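Local coordinates for sulfur oxidation protein soxB (PDB 2WDD) that probably hydrolyses the sulfur-sulfur bond of cysteine S-thiosulfonate, releasing sulfate in the Sox sulfur-oxidation pathway, with a two-manganese active site, at residues A[43-55]-A[368-380]. Residues are numbered along the deposited sequence; the frame is centred on the assembly and turned at random. Where two conformers were deposited one is given.
Sequences PHYFMEPPNLIAP and ETLLYKRDTLYST
N51 and D375 meet where the Asx motif of residues 375-378 joins the loop 43-55, which leaves the metal-binding part of this 5'-nucleotidase-family fold, to 368-380, the loop leading into helix 380-392. Their side chains run side by side with amide and carboxylate planes nearly perpendicular (85°). ND2 of N51 donates to OD1 of D375 on its syn side at 2.8 Å, almost straight at 165°. The second oxygen, OD2, faces its own loop: it takes the backbone N-H of Y378 on the anti lone pair and that of L377 from above the carboxylate plane, with the hydroxyl of Y555 as a further partner. CG of D375 stands anti to the backbone N (chi1 -173°), which swings the carboxylate in between N51 and the turn. With an alanine in its place, ND2 of N51 would probably lose this acceptor, and the N-H groups of L377 and Y378 the oxygen that gathers them.

Earlier in 43-55, M47 extends until its bend at chi3, which lays CE over one face of the Y372 ring, 4.0 Å from the centroid: a CH-pi contact within a Met-aromatic pair. SD also touches CD2 of L370 at 3.9 Å. In the conformer given, one of two deposited, R374 runs alongside P49, whose CD and CG lie over one face of the guanidinium, CD being 3.8 Å from NH2. In this conformer NH1 is salt-bridged to D465, and the side chain comes within about 4 Å of that of H288, a manganese ligand, so this packing borders the metal site. At the other end, past N51, the tip of I53 meets L377, CD1 to CD1 at 3.5 Å, beside strand 548-550. T376 N donates to N51 O at 3.1 Å, while the backbone N of I53 donates to OG1 of T376 at 2.9 Å.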
loop_
_atom_site.group_PDB
_atom_site.type_symbol
_atom_site.label_atom_id
_atom_site.label_comp_id
_atom_site.label_asym_id
_atom_site.label_seq_id
_atom_site.Cartn_x
_atom_site.Cartn_y
_atom_site.Cartn_z
ATOM N N PRO A 43 8.947 -8.191 11.770
ATOM C CA PRO A 43 8.246 -9.280 11.092
ATOM C C PRO A 43 6.789 -9.246 11.547
ATOM O O PRO A 43 6.494 -8.989 12.720
ATOM C CB PRO A 43 8.918 -10.530 11.662
ATOM C CG PRO A 43 10.312 -10.079 11.997
ATOM C CD PRO A 43 10.152 -8.662 12.487
ATOM N N HIS A 44 5.873 -9.444 10.611
ATOM C CA HIS A 44 4.455 -9.416 10.928
ATOM C C HIS A 44 3.719 -10.245 9.884
ATOM O O HIS A 44 4.354 -10.915 9.067
ATOM C CB HIS A 44 3.935 -7.962 10.985
ATOM C CG HIS A 44 3.965 -7.242 9.673
ATOM N ND1 HIS A 44 2.831 -6.707 9.095
ATOM C CD2 HIS A 44 4.986 -6.951 8.834
ATOM C CE1 HIS A 44 3.151 -6.137 7.946
ATOM N NE2 HIS A 44 4.448 -6.297 7.748
ATOM N N TYR A 45 2.396 -10.200 9.880
ATOM C CA TYR A 45 1.651 -10.963 8.886
ATOM C C TYR A 45 0.891 -9.996 8.015
ATOM O O TYR A 45 0.452 -8.958 8.487
ATOM C CB TYR A 45 0.714 -11.948 9.566
ATOM C CG TYR A 45 1.455 -12.899 10.471
ATOM C CD1 TYR A 45 2.031 -14.065 9.969
ATOM C CD2 TYR A 45 1.647 -12.592 11.813
ATOM C CE1 TYR A 45 2.745 -14.925 10.800
ATOM C CE2 TYR A 45 2.358 -13.447 12.652
ATOM C CZ TYR A 45 2.877 -14.621 12.142
ATOM O OH TYR A 45 3.585 -15.465 12.974
ATOM N N PHE A 46 0.757 -10.326 6.732
ATOM C CA PHE A 46 0.059 -9.443 5.797
ATOM C C PHE A 46 -0.618 -10.276 4.713
ATOM O O PHE A 46 0.031 -10.728 3.762
ATOM C CB PHE A 46 1.051 -8.456 5.166
ATOM C CG PHE A 46 0.397 -7.335 4.392
ATOM C CD1 PHE A 46 0.112 -6.117 5.001
ATOM C CD2 PHE A 46 0.089 -7.492 3.049
ATOM C CE1 PHE A 46 -0.475 -5.087 4.286
ATOM C CE2 PHE A 46 -0.514 -6.469 2.330
ATOM C CZ PHE A 46 -0.795 -5.263 2.952
ATOM N N MET A 47 -1.924 -10.482 4.874
ATOM C CA MET A 47 -2.700 -11.266 3.927
ATOM C C MET A 47 -3.180 -10.418 2.759
ATOM O O MET A 47 -3.634 -9.287 2.945
ATOM C CB MET A 47 -3.917 -11.862 4.637
ATOM C CG MET A 47 -4.710 -12.831 3.775
ATOM S SD MET A 47 -6.183 -13.424 4.627
ATOM C CE MET A 47 -7.307 -12.113 4.165
ATOM N N GLU A 48 -3.132 -10.993 1.558
ATOM C CA GLU A 48 -3.666 -10.314 0.390
ATOM C C GLU A 48 -5.188 -10.262 0.476
ATOM O O GLU A 48 -5.816 -11.021 1.217
ATOM C CB GLU A 48 -3.223 -11.011 -0.901
ATOM C CG GLU A 48 -1.713 -10.937 -1.100
ATOM C CD GLU A 48 -1.215 -9.505 -1.265
ATOM O OE1 GLU A 48 -1.807 -8.745 -2.059
ATOM O OE2 GLU A 48 -0.262 -9.124 -0.558
ATOM N N PRO A 49 -5.808 -9.359 -0.295
ATOM C CA PRO A 49 -7.261 -9.198 -0.219
ATOM C C PRO A 49 -8.033 -10.404 -0.702
ATOM O O PRO A 49 -7.684 -11.008 -1.716
ATOM C CB PRO A 49 -7.545 -8.031 -1.171
ATOM C CG PRO A 49 -6.342 -7.940 -2.070
ATOM C CD PRO A 49 -5.178 -8.375 -1.192
ATOM N N PRO A 50 -9.153 -10.704 -0.048
ATOM C CA PRO A 50 -9.989 -11.795 -0.553
ATOM C C PRO A 50 -10.745 -11.360 -1.822
ATOM O O PRO A 50 -11.155 -12.211 -2.619
ATOM C CB PRO A 50 -10.967 -12.076 0.599
ATOM C CG PRO A 50 -10.417 -11.378 1.790
ATOM C CD PRO A 50 -9.508 -10.281 1.316
ATOM N N ASN A 51 -10.928 -10.049 -2.018
ATOM C CA ASN A 51 -11.628 -9.571 -3.216
ATOM C C ASN A 51 -10.974 -8.323 -3.763
ATOM O O ASN A 51 -10.572 -7.435 -2.994
ATOM C CB ASN A 51 -13.089 -9.211 -2.927
ATOM C CG ASN A 51 -13.857 -10.352 -2.309
ATOM O OD1 ASN A 51 -14.456 -11.173 -3.014
ATOM N ND2 ASN A 51 -13.846 -10.412 -0.980
ATOM N N LEU A 52 -10.889 -8.279 -5.091
ATOM C CA LEU A 52 -10.441 -7.099 -5.835
ATOM C C LEU A 52 -11.469 -6.976 -6.958
ATOM O O LEU A 52 -11.254 -7.429 -8.085
ATOM C CB LEU A 52 -9.025 -7.253 -6.380
ATOM C CG LEU A 52 -7.900 -7.130 -5.345
ATOM C CD1 LEU A 52 -6.558 -7.492 -5.999
ATOM C CD2 LEU A 52 -7.859 -5.692 -4.806
ATOM N N ILE A 53 -12.626 -6.439 -6.599
ATOM C CA ILE A 53 -13.752 -6.333 -7.512
ATOM C C ILE A 53 -13.522 -5.299 -8.596
ATOM O O ILE A 53 -13.042 -4.198 -8.336
ATOM C CB ILE A 53 -15.038 -6.066 -6.728
ATOM C CG1 ILE A 53 -15.306 -7.225 -5.772
ATOM C CG2 ILE A 53 -16.216 -5.791 -7.660
ATOM C CD1 ILE A 53 -16.274 -6.883 -4.645
ATOM N N ALA A 54 -13.901 -5.656 -9.818
ATOM C CA ALA A 54 -13.730 -4.766 -10.951
ATOM C C ALA A 54 -14.926 -4.885 -11.865
ATOM O O ALA A 54 -15.609 -5.899 -11.863
ATOM C CB ALA A 54 -12.487 -5.141 -11.714
ATOM N N PRO A 55 -15.180 -3.846 -12.674
ATOM C CA PRO A 55 -16.261 -3.988 -13.648
ATOM C C PRO A 55 -15.772 -4.996 -14.688
ATOM O O PRO A 55 -14.568 -5.238 -14.816
ATOM C CB PRO A 55 -16.353 -2.590 -14.271
ATOM C CG PRO A 55 -14.985 -2.034 -14.143
ATOM C CD PRO A 55 -14.399 -2.611 -12.877
ATOM N N GLU A 368 -9.353 -13.573 18.903
ATOM C CA GLU A 368 -9.649 -14.990 18.775
ATOM C C GLU A 368 -9.653 -15.483 17.332
ATOM O O GLU A 368 -9.475 -16.669 17.068
ATOM C CB GLU A 368 -10.951 -15.319 19.493
ATOM C CG GLU A 368 -10.826 -15.074 20.987
ATOM C CD GLU A 368 -12.007 -15.593 21.774
ATOM O OE1 GLU A 368 -12.962 -16.097 21.149
ATOM O OE2 GLU A 368 -11.977 -15.485 23.017
ATOM N N THR A 369 -9.844 -14.560 16.400
ATOM C CA THR A 369 -9.896 -14.928 14.995
ATOM C C THR A 369 -9.073 -13.971 14.137
ATOM O O THR A 369 -8.556 -12.976 14.621
ATOM C CB THR A 369 -11.344 -15.011 14.493
ATOM O OG1 THR A 369 -11.940 -13.717 14.582
ATOM C CG2 THR A 369 -12.159 -15.989 15.347
ATOM N N LEU A 370 -8.953 -14.301 12.855
ATOM C CA LEU A 370 -8.156 -13.517 11.919
ATOM C C LEU A 370 -8.678 -12.107 11.715
ATOM O O LEU A 370 -9.832 -11.926 11.327
ATOM C CB LEU A 370 -8.193 -14.203 10.555
ATOM C CG LEU A 370 -7.255 -13.623 9.489
ATOM C CD1 LEU A 370 -5.808 -13.867 9.879
ATOM C CD2 LEU A 370 -7.582 -14.250 8.122
ATOM N N LEU A 371 -7.811 -11.121 11.917
ATOM C CA LEU A 371 -8.156 -9.723 11.654
ATOM C C LEU A 371 -7.338 -9.300 10.427
ATOM O O LEU A 371 -6.105 -9.265 10.469
ATOM C CB LEU A 371 -7.800 -8.829 12.852
ATOM C CG LEU A 371 -8.638 -9.083 14.106
ATOM C CD1 LEU A 371 -8.116 -8.247 15.281
ATOM C CD2 LEU A 371 -10.120 -8.738 13.811
ATOM N N TYR A 372 -8.029 -9.048 9.319
ATOM C CA TYR A 372 -7.360 -8.627 8.087
ATOM C C TYR A 372 -7.954 -7.289 7.663
ATOM O O TYR A 372 -9.072 -6.942 8.055
ATOM C CB TYR A 372 -7.512 -9.673 6.967
ATOM C CG TYR A 372 -8.946 -9.963 6.570
ATOM C CD1 TYR A 372 -9.543 -9.291 5.508
ATOM C CD2 TYR A 372 -9.708 -10.904 7.260
ATOM C CE1 TYR A 372 -10.840 -9.584 5.108
ATOM C CE2 TYR A 372 -11.006 -11.184 6.887
ATOM C CZ TYR A 372 -11.585 -10.500 5.829
ATOM O OH TYR A 372 -12.875 -10.780 5.442
ATOM N N LYS A 373 -7.195 -6.552 6.863
ATOM C CA LYS A 373 -7.580 -5.216 6.439
ATOM C C LYS A 373 -7.935 -5.052 4.967
ATOM O O LYS A 373 -8.875 -4.339 4.624
ATOM C CB LYS A 373 -6.427 -4.247 6.749
ATOM C CG LYS A 373 -6.579 -2.866 6.104
ATOM C CD LYS A 373 -7.557 -2.014 6.909
ATOM C CE LYS A 373 -7.867 -0.676 6.228
ATOM N NZ LYS A 373 -8.503 0.263 7.207
ATOM N N ARG A 374 -7.160 -5.669 4.082
ATOM C CA ARG A 374 -7.359 -5.469 2.652
ATOM C C ARG A 374 -8.535 -6.199 2.027
ATOM O O ARG A 374 -8.734 -7.389 2.268
ATOM C CB ARG A 374 -6.073 -5.766 1.882
ATOM C CG ARG A 374 -4.925 -4.820 2.204
ATOM C CD ARG A 374 -4.250 -4.330 0.932
ATOM N NE ARG A 374 -5.226 -3.926 -0.076
ATOM C CZ ARG A 374 -5.110 -4.184 -1.375
ATOM N NH1 ARG A 374 -6.046 -3.774 -2.216
ATOM N NH2 ARG A 374 -4.048 -4.827 -1.837
ATOM N N ASP A 375 -9.296 -5.466 1.213
ATOM C CA ASP A 375 -10.446 -6.001 0.489
ATOM C C ASP A 375 -11.116 -4.838 -0.234
ATOM O O ASP A 375 -11.059 -3.706 0.233
ATOM C CB ASP A 375 -11.469 -6.640 1.438
ATOM C CG ASP A 375 -12.588 -7.354 0.685
ATOM O OD1 ASP A 375 -12.271 -8.388 0.065
ATOM O OD2 ASP A 375 -13.745 -6.858 0.633
ATOM N N THR A 376 -11.821 -5.105 -1.324
ATOM C CA THR A 376 -12.522 -3.989 -1.965
ATOM C C THR A 376 -13.551 -3.356 -1.025
ATOM O O THR A 376 -13.724 -2.132 -1.015
ATOM C CB THR A 376 -13.247 -4.469 -3.232
ATOM O OG1 THR A 376 -12.298 -5.047 -4.130
ATOM C CG2 THR A 376 -13.972 -3.297 -3.927
ATOM N N LEU A 377 -14.285 -4.195 -0.296
ATOM C CA LEU A 377 -15.453 -3.743 0.435
ATOM C C LEU A 377 -15.537 -3.894 1.935
ATOM O O LEU A 377 -16.263 -3.129 2.588
ATOM C CB LEU A 377 -16.691 -4.453 -0.141
ATOM C CG LEU A 377 -16.887 -4.314 -1.654
ATOM C CD1 LEU A 377 -18.027 -5.227 -2.098
ATOM C CD2 LEU A 377 -17.188 -2.856 -2.015
ATOM N N TYR A 378 -14.937 -4.953 2.467
ATOM C CA TYR A 378 -15.169 -5.293 3.858
ATOM C C TYR A 378 -13.975 -6.018 4.460
ATOM O O TYR A 378 -13.320 -6.808 3.796
ATOM C CB TYR A 378 -16.399 -6.222 3.929
ATOM C CG TYR A 378 -16.567 -6.910 5.267
ATOM C CD1 TYR A 378 -17.270 -6.306 6.293
ATOM C CD2 TYR A 378 -16.009 -8.163 5.497
ATOM C CE1 TYR A 378 -17.373 -6.906 7.542
ATOM C CE2 TYR A 378 -16.099 -8.774 6.749
ATOM C CZ TYR A 378 -16.800 -8.142 7.756
ATOM O OH TYR A 378 -16.901 -8.738 8.994
ATOM N N SER A 379 -13.714 -5.768 5.735
ATOM C CA SER A 379 -12.649 -6.488 6.421
ATOM C C SER A 379 -12.994 -6.711 7.898
ATOM O O SER A 379 -13.764 -5.959 8.489
ATOM C CB SER A 379 -11.309 -5.764 6.295
ATOM O OG SER A 379 -11.206 -4.735 7.276
ATOM N N THR A 380 -12.405 -7.731 8.511
ATOM C CA THR A 380 -12.688 -7.962 9.932
ATOM C C THR A 380 -12.019 -6.914 10.808
ATOM O O THR A 380 -12.570 -6.548 11.857
ATOM C CB THR A 380 -12.302 -9.373 10.370
ATOM O OG1 THR A 380 -10.956 -9.625 9.951
ATOM C CG2 THR A 380 -13.258 -10.401 9.765
HETATM O O HOH W 1 -6.533 -8.732 3.728
#